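Dihydroorotase (Campylobacter jejuni subsp. jejuni, PDB 3PNU) probably catalyses the reversible, zinc-dependent cyclisation of N-carbamoyl-L-aspartate to (S)-dihydroorotate, the third step of de novo pyrimidine biosynthesis. Local coordinates at residues H36-Q41 with S262-K267; A47-R52 with G278-P283; H155-D160 with C232-K237; D164-F169 with H189-T194. All coordinates share one frame; numbering follows the deposited sequence.

Contact 1: H36-Q41 with S262-K267; sequences HLRDNQ and SAPHPK. With ZN (zinc ion), chain D.
The backbone N of His36 donates to Ser262 O at 3.2 Å, and the side chain of Arg38 makes the second polar link. Its NH2 reaches Pro264 O at 3.2 Å; the oxygen lies close to the guanidinium plane, while the donor is tilted 30° from the carbonyl plane. NE adds a weak bond to the same oxygen, and the pair probably restrains the turn of the guanidinium. A water joins His36 O to Ser262 OG, donating to the carbonyl at 3.0 Å. Packing surrounds these bonds. A chi1 of -55° brings Arg38 CG to 4.0 Å from Pro264 CG, and the bend at chi2 (-53°) then turns the guanidinium toward Pro264 O, with NH2 over one face of the His265 ring, 3.6 Å from CE1. Ala263 CB touches both neighbours, 3.7 Å from Arg38 NH2 and 4.1 Å from His36 CD2. At the far end of the His36 ring NE2 binds a zinc ion at 2.2 Å, a site completed by His34, Asp261, the carboxylated Lys116 and a water. His36, Arg38 and His265 are predicted substrate-binding residues, so the contact joins metal ligand and probable substrate pocket at the mouth of an amidohydrolase TIM barrel.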
# COMPACT_ATOMS: atom_id res chain seq x y z
N HIS A 36 -8.91 -18.10 10.77
CA HIS A 36 -10.21 -17.93 10.07
C HIS A 36 -10.48 -19.16 9.21
O HIS A 36 -9.70 -19.48 8.32
CB HIS A 36 -10.19 -16.68 9.19
CG HIS A 36 -10.10 -15.41 9.96
ND1 HIS A 36 -11.21 -14.80 10.51
CD2 HIS A 36 -9.04 -14.65 10.30
CE1 HIS A 36 -10.82 -13.71 11.15
NE2 HIS A 36 -9.51 -13.60 11.04
N LEU A 37 -11.59 -19.84 9.49
CA LEU A 37 -11.98 -21.06 8.75
C LEU A 37 -13.21 -20.86 7.86
O LEU A 37 -13.67 -21.79 7.19
CB LEU A 37 -12.29 -22.19 9.74
CG LEU A 37 -11.14 -22.81 10.52
CD1 LEU A 37 -11.68 -23.89 11.48
CD2 LEU A 37 -10.11 -23.39 9.57
N ARG A 38 -13.76 -19.65 7.88
CA ARG A 38 -14.93 -19.32 7.07
C ARG A 38 -16.11 -20.26 7.37
O ARG A 38 -16.40 -20.53 8.54
CB ARG A 38 -14.56 -19.35 5.58
CG ARG A 38 -13.38 -18.45 5.21
CD ARG A 38 -13.58 -17.00 5.69
NE ARG A 38 -12.46 -16.17 5.25
CZ ARG A 38 -12.21 -14.95 5.70
NH1 ARG A 38 -12.97 -14.40 6.63
NH2 ARG A 38 -11.16 -14.28 5.22
N ASP A 39 -16.79 -20.76 6.33
CA ASP A 39 -17.93 -21.64 6.58
C ASP A 39 -18.36 -22.40 5.34
O ASP A 39 -17.76 -22.26 4.28
CB ASP A 39 -19.11 -20.79 7.08
CG ASP A 39 -20.06 -21.58 7.94
OD1 ASP A 39 -19.83 -22.80 8.08
OD2 ASP A 39 -21.02 -20.99 8.50
N ASN A 40 -19.39 -23.22 5.51
CA ASN A 40 -19.99 -23.95 4.42
C ASN A 40 -18.92 -24.66 3.61
O ASN A 40 -18.07 -25.34 4.18
CB ASN A 40 -20.81 -22.99 3.56
CG ASN A 40 -21.77 -22.15 4.38
OD1 ASN A 40 -22.28 -22.59 5.42
ND2 ASN A 40 -22.02 -20.93 3.92
N GLN A 41 -18.93 -24.48 2.29
CA GLN A 41 -17.99 -25.18 1.42
C GLN A 41 -16.53 -24.76 1.60
O GLN A 41 -15.63 -25.59 1.48
CB GLN A 41 -18.44 -25.07 -0.05
CG GLN A 41 -19.72 -25.91 -0.36
CD GLN A 41 -21.01 -25.38 0.28
OE1 GLN A 41 -21.29 -24.18 0.25
NE2 GLN A 41 -21.82 -26.29 0.83
N SER A 262 -4.44 -16.68 9.48
CA SER A 262 -4.61 -17.27 8.15
C SER A 262 -6.01 -16.97 7.70
O SER A 262 -6.97 -17.34 8.37
CB SER A 262 -4.38 -18.77 8.15
OG SER A 262 -4.57 -19.34 6.86
N ALA A 263 -6.13 -16.27 6.57
CA ALA A 263 -7.43 -15.84 6.06
C ALA A 263 -7.48 -15.96 4.54
O ALA A 263 -6.91 -15.15 3.82
CB ALA A 263 -7.70 -14.40 6.48
N PRO A 264 -8.21 -16.97 4.06
CA PRO A 264 -8.31 -17.18 2.64
C PRO A 264 -9.38 -16.35 1.96
O PRO A 264 -10.37 -15.94 2.58
CB PRO A 264 -8.73 -18.64 2.57
CG PRO A 264 -9.65 -18.78 3.74
CD PRO A 264 -9.10 -17.87 4.81
N HIS A 265 -9.17 -16.12 0.67
CA HIS A 265 -10.14 -15.46 -0.16
C HIS A 265 -10.25 -16.22 -1.47
O HIS A 265 -9.23 -16.64 -2.04
CB HIS A 265 -9.80 -13.99 -0.37
CG HIS A 265 -10.01 -13.16 0.85
ND1 HIS A 265 -11.26 -12.73 1.24
CD2 HIS A 265 -9.13 -12.68 1.77
CE1 HIS A 265 -11.14 -12.02 2.36
NE2 HIS A 265 -9.86 -11.98 2.69
N PRO A 266 -11.49 -16.42 -1.94
CA PRO A 266 -11.68 -17.12 -3.21
C PRO A 266 -11.21 -16.26 -4.38
O PRO A 266 -11.62 -15.11 -4.49
CB PRO A 266 -13.20 -17.36 -3.27
CG PRO A 266 -13.81 -16.35 -2.35
CD PRO A 266 -12.76 -16.00 -1.32
N LYS A 267 -10.35 -16.82 -5.22
CA LYS A 267 -9.87 -16.14 -6.43
C LYS A 267 -10.99 -16.12 -7.49
O LYS A 267 -11.46 -15.06 -7.91
CB LYS A 267 -8.63 -16.87 -6.97
CG LYS A 267 -8.15 -16.42 -8.36
CD LYS A 267 -7.07 -17.37 -8.89
CE LYS A 267 -6.68 -17.05 -10.33
NZ LYS A 267 -6.13 -15.66 -10.48
ZN ZN D . -8.16 -12.17 12.06
O HOH W 1 -7.04 -20.22 7.17
O HOH W 2 -7.13 -10.13 11.28

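Contact 2: A47-R52 with G278-P283; sequences APLSAR and GVFSAP
Ser50, which touches Ala282 across the contact, is held in its helix by Ala47 O: that oxygen accepts from Ser50 N at 3.1 Å and from Ala51 N at 2.9 Å, which ties down the turn carrying the contact residues. The serine hydroxyl meets a methyl group, with Ser50 OG 3.4 Å from Ala282 CB. Its chi1 of -65° puts OG beside its own backbone N, on the flank of helix 40-51 that faces the loop. One position earlier, Leu49 brings the larger apolar surface. Its CD1 branch comes in at the edge of the Phe280 ring, in the ring plane, with CZ at 3.7 Å and CE2 at 4.1 Å, and the two side chains cross at about a right angle. Phe280 has chi1 172°, which extends the ring from the loop until its CZ end reaches the leucine. Leu49 CB also approaches Pro283 CD, at 4.3 Å. Tyr337 touches both Leu49 and Pro283, and Pro264 packs on Phe280, so the cluster continues beyond the two segments. Side-chain contact between the segments is thus apolar or hydroxyl-to-methyl, implying that helix and loop are held here by van der Waals fit, without directional polar bonds between them.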
# COMPACT_ATOMS: atom_id res chain seq x y z
N ALA A 47 -10.15 -26.13 6.33
CA ALA A 47 -10.06 -26.67 7.70
C ALA A 47 -9.03 -27.79 7.83
O ALA A 47 -8.24 -27.78 8.76
CB ALA A 47 -11.43 -27.11 8.22
N PRO A 48 -9.06 -28.76 6.91
CA PRO A 48 -8.08 -29.83 6.95
C PRO A 48 -6.64 -29.36 6.85
O PRO A 48 -5.76 -29.98 7.40
CB PRO A 48 -8.42 -30.65 5.71
CG PRO A 48 -9.91 -30.54 5.61
CD PRO A 48 -10.21 -29.10 6.04
N LEU A 49 -6.41 -28.27 6.15
CA LEU A 49 -5.05 -27.78 5.98
C LEU A 49 -4.43 -27.32 7.32
O LEU A 49 -3.21 -27.35 7.49
CB LEU A 49 -5.02 -26.70 4.91
CG LEU A 49 -5.45 -27.24 3.53
CD1 LEU A 49 -5.65 -26.11 2.52
CD2 LEU A 49 -4.43 -28.26 3.02
N SER A 50 -5.29 -26.93 8.26
CA SER A 50 -4.86 -26.50 9.61
C SER A 50 -4.95 -27.66 10.59
O SER A 50 -4.03 -27.90 11.35
CB SER A 50 -5.74 -25.35 10.13
OG SER A 50 -5.58 -24.17 9.36
N ALA A 51 -6.09 -28.36 10.57
CA ALA A 51 -6.36 -29.48 11.49
C ALA A 51 -5.28 -30.54 11.44
O ALA A 51 -5.05 -31.24 12.43
CB ALA A 51 -7.74 -30.10 11.19
N ARG A 52 -4.63 -30.67 10.30
CA ARG A 52 -3.55 -31.63 10.13
C ARG A 52 -2.26 -31.21 10.86
O ARG A 52 -1.58 -32.05 11.42
CB ARG A 52 -3.27 -31.82 8.63
CG ARG A 52 -1.89 -32.40 8.34
CD ARG A 52 -1.50 -32.19 6.86
NE ARG A 52 -0.06 -31.97 6.74
CZ ARG A 52 0.59 -31.78 5.59
NH1 ARG A 52 -0.05 -31.81 4.43
NH2 ARG A 52 1.90 -31.57 5.61
N GLY A 278 -5.88 -10.21 3.50
CA GLY A 278 -5.70 -11.52 4.08
C GLY A 278 -4.65 -12.35 3.39
O GLY A 278 -4.51 -12.32 2.18
N VAL A 279 -3.89 -13.08 4.21
CA VAL A 279 -2.88 -14.01 3.74
C VAL A 279 -3.36 -15.37 4.22
O VAL A 279 -3.77 -15.52 5.36
CB VAL A 279 -1.52 -13.73 4.34
CG1 VAL A 279 -0.54 -14.80 3.91
CG2 VAL A 279 -1.03 -12.35 3.93
N PHE A 280 -3.36 -16.35 3.33
CA PHE A 280 -3.78 -17.72 3.68
C PHE A 280 -2.51 -18.51 3.81
O PHE A 280 -2.03 -19.08 2.84
CB PHE A 280 -4.70 -18.32 2.62
CG PHE A 280 -5.01 -19.78 2.83
CD1 PHE A 280 -5.85 -20.18 3.85
CD2 PHE A 280 -4.46 -20.74 1.99
CE1 PHE A 280 -6.14 -21.52 4.04
CE2 PHE A 280 -4.75 -22.08 2.17
CZ PHE A 280 -5.59 -22.48 3.20
N SER A 281 -1.98 -18.53 5.03
CA SER A 281 -0.70 -19.18 5.34
C SER A 281 -0.78 -20.57 6.00
O SER A 281 0.25 -21.19 6.22
CB SER A 281 0.09 -18.24 6.27
OG SER A 281 -0.68 -17.93 7.43
N ALA A 282 -1.98 -21.04 6.31
CA ALA A 282 -2.17 -22.33 7.01
C ALA A 282 -1.28 -23.46 6.50
O ALA A 282 -0.52 -24.05 7.26
CB ALA A 282 -3.62 -22.76 6.99
N PRO A 283 -1.36 -23.76 5.20
CA PRO A 283 -0.55 -24.87 4.68
C PRO A 283 0.95 -24.77 4.80
O PRO A 283 1.61 -25.77 4.70
CB PRO A 283 -0.91 -24.91 3.19
CG PRO A 283 -1.89 -23.79 2.96
CD PRO A 283 -2.41 -23.35 4.26

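Contact 3: H155-D160 with C232-K237; sequences HGETND and CKPIAK. With ZN (zinc ion), chain C.
Glu157 and Pro234 bring together two loops at the metal-bearing end of the TIM barrel, and the carboxylate of Glu157 is the hub of the contact. With CG beside the backbone N (chi1 -76°) and the chain extended beyond it, the glutamate carries its carboxylate across to the pyrrolidine ring. Pro234, which follows a cis peptide bond, presents CB to the acid, 3.3 Å from Glu157 OE2. The other oxygen, OE1, packs 4.1 Å from Lys233 CB, the two side chains crossing at about a right angle. Lys233 then leads away: its NZ bonds Gly224 O of the second subunit, so this residue ties the loop to the dimer interface.

His155 contributes a smaller surface, with ring CE1 4.1 Å from Lys233 O, but links the packing to the metal. Its NE2 donates to Glu157 OE1 at 2.8 Å, nearly straight at 166°, meeting the oxygen on the anti side and 33° out of the carboxylate plane. This His-carboxylate bond fixes the rotation of the imidazole and would probably polarise it toward the zinc. ND1 at the other side of the ring binds that ion, which is also held by His189 and the carboxylated Lys116; Glu157 is thus a second-shell residue that positions a first-shell one. Two waters donate to OE2. One of them bridges to Lys237 NZ, whose ammonium also bonds Ile235 O, and the other, 3.0 Å from Glu157 OE2, accepts from Ile235 N at 2.8 Å.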
# COMPACT_ATOMS: atom_id res chain seq x y z
N HIS A 155 -8.91 -6.88 17.74
CA HIS A 155 -8.27 -6.48 16.48
C HIS A 155 -7.99 -4.99 16.75
O HIS A 155 -8.88 -4.16 16.65
CB HIS A 155 -9.22 -6.67 15.30
CG HIS A 155 -8.63 -6.23 13.99
ND1 HIS A 155 -8.32 -7.10 12.97
CD2 HIS A 155 -8.24 -5.00 13.56
CE1 HIS A 155 -7.81 -6.44 11.96
NE2 HIS A 155 -7.74 -5.16 12.29
N GLY A 156 -6.76 -4.67 17.13
CA GLY A 156 -6.38 -3.30 17.53
C GLY A 156 -6.02 -2.28 16.46
O GLY A 156 -4.86 -2.01 16.21
N GLU A 157 -7.04 -1.68 15.86
CA GLU A 157 -6.84 -0.65 14.84
C GLU A 157 -7.95 0.37 14.90
O GLU A 157 -9.11 -0.00 15.06
CB GLU A 157 -6.85 -1.22 13.43
CG GLU A 157 -5.61 -1.93 13.02
CD GLU A 157 -5.58 -2.26 11.53
OE1 GLU A 157 -6.52 -2.92 11.02
OE2 GLU A 157 -4.61 -1.86 10.89
N THR A 158 -7.56 1.64 14.77
CA THR A 158 -8.51 2.74 14.70
C THR A 158 -8.80 2.93 13.21
O THR A 158 -8.36 2.11 12.38
CB THR A 158 -7.93 4.04 15.25
OG1 THR A 158 -6.81 4.42 14.45
CG2 THR A 158 -7.51 3.90 16.72
N ASN A 159 -9.51 4.01 12.87
CA ASN A 159 -9.86 4.38 11.49
C ASN A 159 -9.04 5.56 10.97
O ASN A 159 -9.39 6.19 9.98
CB ASN A 159 -11.35 4.71 11.41
CG ASN A 159 -12.21 3.49 11.63
OD1 ASN A 159 -11.91 2.41 11.12
ND2 ASN A 159 -13.29 3.64 12.39
N ASP A 160 -7.94 5.85 11.64
CA ASP A 160 -7.03 6.90 11.25
C ASP A 160 -6.24 6.48 9.98
O ASP A 160 -6.52 5.44 9.38
CB ASP A 160 -6.07 7.12 12.40
CG ASP A 160 -6.77 7.57 13.66
OD1 ASP A 160 -7.74 8.33 13.51
OD2 ASP A 160 -6.36 7.19 14.78
N CYS A 232 -2.76 -7.39 3.75
CA CYS A 232 -3.60 -7.79 4.86
C CYS A 232 -3.78 -6.63 5.84
O CYS A 232 -3.17 -5.56 5.69
CB CYS A 232 -2.96 -8.95 5.62
SG CYS A 232 -1.40 -8.50 6.42
N LYS A 233 -4.62 -6.87 6.84
CA LYS A 233 -4.87 -5.94 7.90
C LYS A 233 -4.47 -6.64 9.20
O LYS A 233 -4.87 -7.78 9.44
CB LYS A 233 -6.35 -5.54 7.91
CG LYS A 233 -6.76 -4.79 6.63
CD LYS A 233 -8.22 -4.38 6.64
CE LYS A 233 -8.67 -3.71 5.29
NZ LYS A 233 -8.11 -2.35 5.09
N PRO A 234 -3.63 -6.00 10.03
CA PRO A 234 -3.01 -4.69 9.85
C PRO A 234 -1.91 -4.77 8.83
O PRO A 234 -1.17 -5.75 8.76
CB PRO A 234 -2.45 -4.37 11.23
CG PRO A 234 -3.14 -5.33 12.16
CD PRO A 234 -3.34 -6.54 11.37
N ILE A 235 -1.79 -3.72 8.03
CA ILE A 235 -0.81 -3.64 6.98
C ILE A 235 0.61 -3.87 7.51
O ILE A 235 0.93 -3.50 8.63
CB ILE A 235 -0.89 -2.22 6.32
CG1 ILE A 235 -0.09 -2.17 5.03
CG2 ILE A 235 -0.47 -1.08 7.31
CD1 ILE A 235 -0.65 -3.10 3.98
N ALA A 236 1.45 -4.50 6.70
CA ALA A 236 2.85 -4.68 7.08
C ALA A 236 3.44 -3.27 7.18
O ALA A 236 3.15 -2.41 6.36
CB ALA A 236 3.59 -5.51 6.07
N LYS A 237 4.31 -3.05 8.15
CA LYS A 237 4.84 -1.70 8.39
C LYS A 237 6.34 -1.54 8.13
O LYS A 237 6.82 -1.97 7.09
CB LYS A 237 4.38 -1.24 9.79
CG LYS A 237 2.82 -1.17 9.84
CD LYS A 237 2.25 -0.84 11.14
CE LYS A 237 0.74 -0.80 11.08
NZ LYS A 237 0.12 -2.10 10.75
ZN ZN C . -7.77 -9.10 12.90
O HOH W 3 -2.39 -0.49 10.94
O HOH W 4 -3.86 -1.83 8.00
O HOH W 2 -7.13 -10.13 11.28

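Contact 4: D164-F169 with H189-T194; sequences DRESNF and HITTKT. With ZN (zinc ion), chain C.
Glu166 reaches the 189-194 segment fully stretched: CG lies opposite the backbone N (chi1 177°) and the chain stays extended at chi2 (176°), so the carboxylate arrives at the turn leading into helix 193-201. There Thr191 and Thr192 hold their hydroxyls between backbone N and carbonyl carbon (chi1 near 62°), which directs both OG1 atoms at the acid. OE1 takes two sound bonds. Thr191 N donates to its syn lone pair at 3.0 Å, almost straight, and Thr192 OG1 donates at 2.7 Å from above the carboxylate plane. A weak bond from Thr192 N is added to the same oxygen. OE2 lies beside Thr191 OG1, which donates to it over a modelled separation so short that its length is doubtful, and Thr191 N makes a weak second bond there. The buried carboxylate is therefore held chiefly through OE1, with its two sound donors coming from different directions. Thr191 OG1 also accepts from Lys237 NZ, whose positive charge would probably favour an ionised Glu166.

Further along, Ser167 OG and Thr194 OG1 share a hydrogen bond of 2.9 Å. Between these groups Thr192 CG2 packs 3.8 Å from Glu166 CB and touches Ser167 OG. Thr192 is the N-cap of helix 193-201, its OG1 accepting from Leu195 N while donating to the glutamate. At the start of the same segment His189 NE2 binds a zinc ion at 2.0 Å, so the carboxylate clamps the short turn between this ligand of the binuclear amidohydrolase site and the N-cap of helix 193-201.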
# COMPACT_ATOMS: atom_id res chain seq x y z
N ASP A 164 -0.95 4.30 10.69
CA ASP A 164 -1.01 4.64 12.13
C ASP A 164 -2.16 3.98 12.90
O ASP A 164 -2.33 4.20 14.09
CB ASP A 164 -1.22 6.15 12.29
CG ASP A 164 -0.12 6.99 11.66
OD1 ASP A 164 1.00 6.51 11.43
OD2 ASP A 164 -0.40 8.18 11.45
N ARG A 165 -2.96 3.17 12.23
CA ARG A 165 -4.11 2.60 12.88
C ARG A 165 -3.80 1.81 14.13
O ARG A 165 -4.54 1.92 15.12
CB ARG A 165 -4.91 1.74 11.92
CG ARG A 165 -5.56 2.54 10.85
CD ARG A 165 -6.25 1.68 9.85
NE ARG A 165 -6.90 2.52 8.87
CZ ARG A 165 -7.42 2.09 7.73
NH1 ARG A 165 -7.39 0.80 7.42
NH2 ARG A 165 -7.99 2.97 6.90
N GLU A 166 -2.72 1.02 14.09
CA GLU A 166 -2.38 0.21 15.25
C GLU A 166 -1.71 1.04 16.36
O GLU A 166 -2.11 0.93 17.54
CB GLU A 166 -1.52 -1.00 14.89
CG GLU A 166 -1.11 -1.80 16.10
CD GLU A 166 -0.33 -3.06 15.75
OE1 GLU A 166 0.66 -3.34 16.46
OE2 GLU A 166 -0.69 -3.75 14.76
N SER A 167 -0.72 1.84 16.01
CA SER A 167 -0.08 2.65 17.04
C SER A 167 -1.07 3.58 17.72
O SER A 167 -0.96 3.80 18.91
CB SER A 167 1.08 3.44 16.49
OG SER A 167 2.12 2.54 16.14
N ASN A 168 -2.03 4.12 16.97
CA ASN A 168 -3.00 5.01 17.59
C ASN A 168 -3.97 4.24 18.48
O ASN A 168 -4.64 4.84 19.33
CB ASN A 168 -3.77 5.85 16.54
CG ASN A 168 -2.85 6.75 15.74
OD1 ASN A 168 -1.67 6.85 16.03
ND2 ASN A 168 -3.39 7.39 14.73
N PHE A 169 -4.06 2.93 18.29
CA PHE A 169 -4.96 2.11 19.10
C PHE A 169 -4.32 1.80 20.48
O PHE A 169 -4.98 1.33 21.38
CB PHE A 169 -5.30 0.82 18.37
CG PHE A 169 -6.52 0.15 18.92
CD1 PHE A 169 -7.77 0.45 18.40
CD2 PHE A 169 -6.43 -0.75 19.96
CE1 PHE A 169 -8.90 -0.15 18.90
CE2 PHE A 169 -7.55 -1.35 20.48
CZ PHE A 169 -8.79 -1.05 19.95
N HIS A 189 -2.62 -10.16 16.32
CA HIS A 189 -1.69 -9.82 15.23
C HIS A 189 -1.02 -8.46 15.35
O HIS A 189 -1.28 -7.55 14.58
CB HIS A 189 -2.36 -9.94 13.88
CG HIS A 189 -3.72 -9.33 13.81
ND1 HIS A 189 -3.96 -8.01 14.13
CD2 HIS A 189 -4.91 -9.84 13.41
CE1 HIS A 189 -5.25 -7.75 13.97
NE2 HIS A 189 -5.84 -8.84 13.51
N ILE A 190 -0.14 -8.31 16.33
CA ILE A 190 0.54 -7.03 16.47
C ILE A 190 1.53 -6.88 15.35
O ILE A 190 2.12 -7.87 14.87
CB ILE A 190 1.19 -6.83 17.82
CG1 ILE A 190 2.30 -7.86 18.09
CG2 ILE A 190 0.11 -6.88 18.92
CD1 ILE A 190 3.18 -7.48 19.34
N THR A 191 1.72 -5.64 14.92
CA THR A 191 2.57 -5.32 13.80
C THR A 191 3.45 -4.10 13.98
O THR A 191 4.09 -3.68 13.04
CB THR A 191 1.68 -5.02 12.60
OG1 THR A 191 0.88 -3.87 12.89
CG2 THR A 191 0.76 -6.24 12.29
N THR A 192 3.49 -3.54 15.18
CA THR A 192 4.24 -2.33 15.43
C THR A 192 5.13 -2.44 16.65
O THR A 192 4.86 -3.18 17.60
CB THR A 192 3.30 -1.16 15.75
OG1 THR A 192 2.57 -1.46 16.95
CG2 THR A 192 2.31 -0.88 14.60
N LYS A 193 6.20 -1.66 16.63
CA LYS A 193 7.10 -1.59 17.76
C LYS A 193 6.33 -1.00 18.95
O LYS A 193 6.56 -1.36 20.09
CB LYS A 193 8.29 -0.73 17.39
CG LYS A 193 9.37 -0.62 18.48
CD LYS A 193 10.58 0.08 17.93
CE LYS A 193 11.63 0.32 19.00
NZ LYS A 193 12.84 0.98 18.42
N THR A 194 5.40 -0.10 18.66
CA THR A 194 4.60 0.50 19.71
C THR A 194 3.92 -0.57 20.55
O THR A 194 3.93 -0.48 21.77
CB THR A 194 3.49 1.42 19.15
OG1 THR A 194 4.07 2.38 18.25
CG2 THR A 194 2.74 2.14 20.28
ZN ZN C . -7.77 -9.10 12.90
O HOH W 2 -7.13 -10.13 11.28

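How the contacts relate
Three of the four contacts supply ligands to a binuclear zinc site. Contact 1 gives a histidine to one ion, and contacts 3 and 4 each give one to the other; water 2 binds both metals and so belongs to all three. Contacts 3 and 4, with centres about 7 Å apart, touch directly: Lys237 NZ lies 2.9 Å from Thr191 OG1. Both contacts also reach the second subunit. Contacts 1 and 2, centres about 9 Å apart, share helix 40-51 and are joined by a probable hydrogen bond from Ala263 N to Val279 O at 2.8 Å. Contact 2 stands back from the metals, its Phe280 side chain about 12 Å from a zinc ion, and its centre is about 25 Å from that of contact 4.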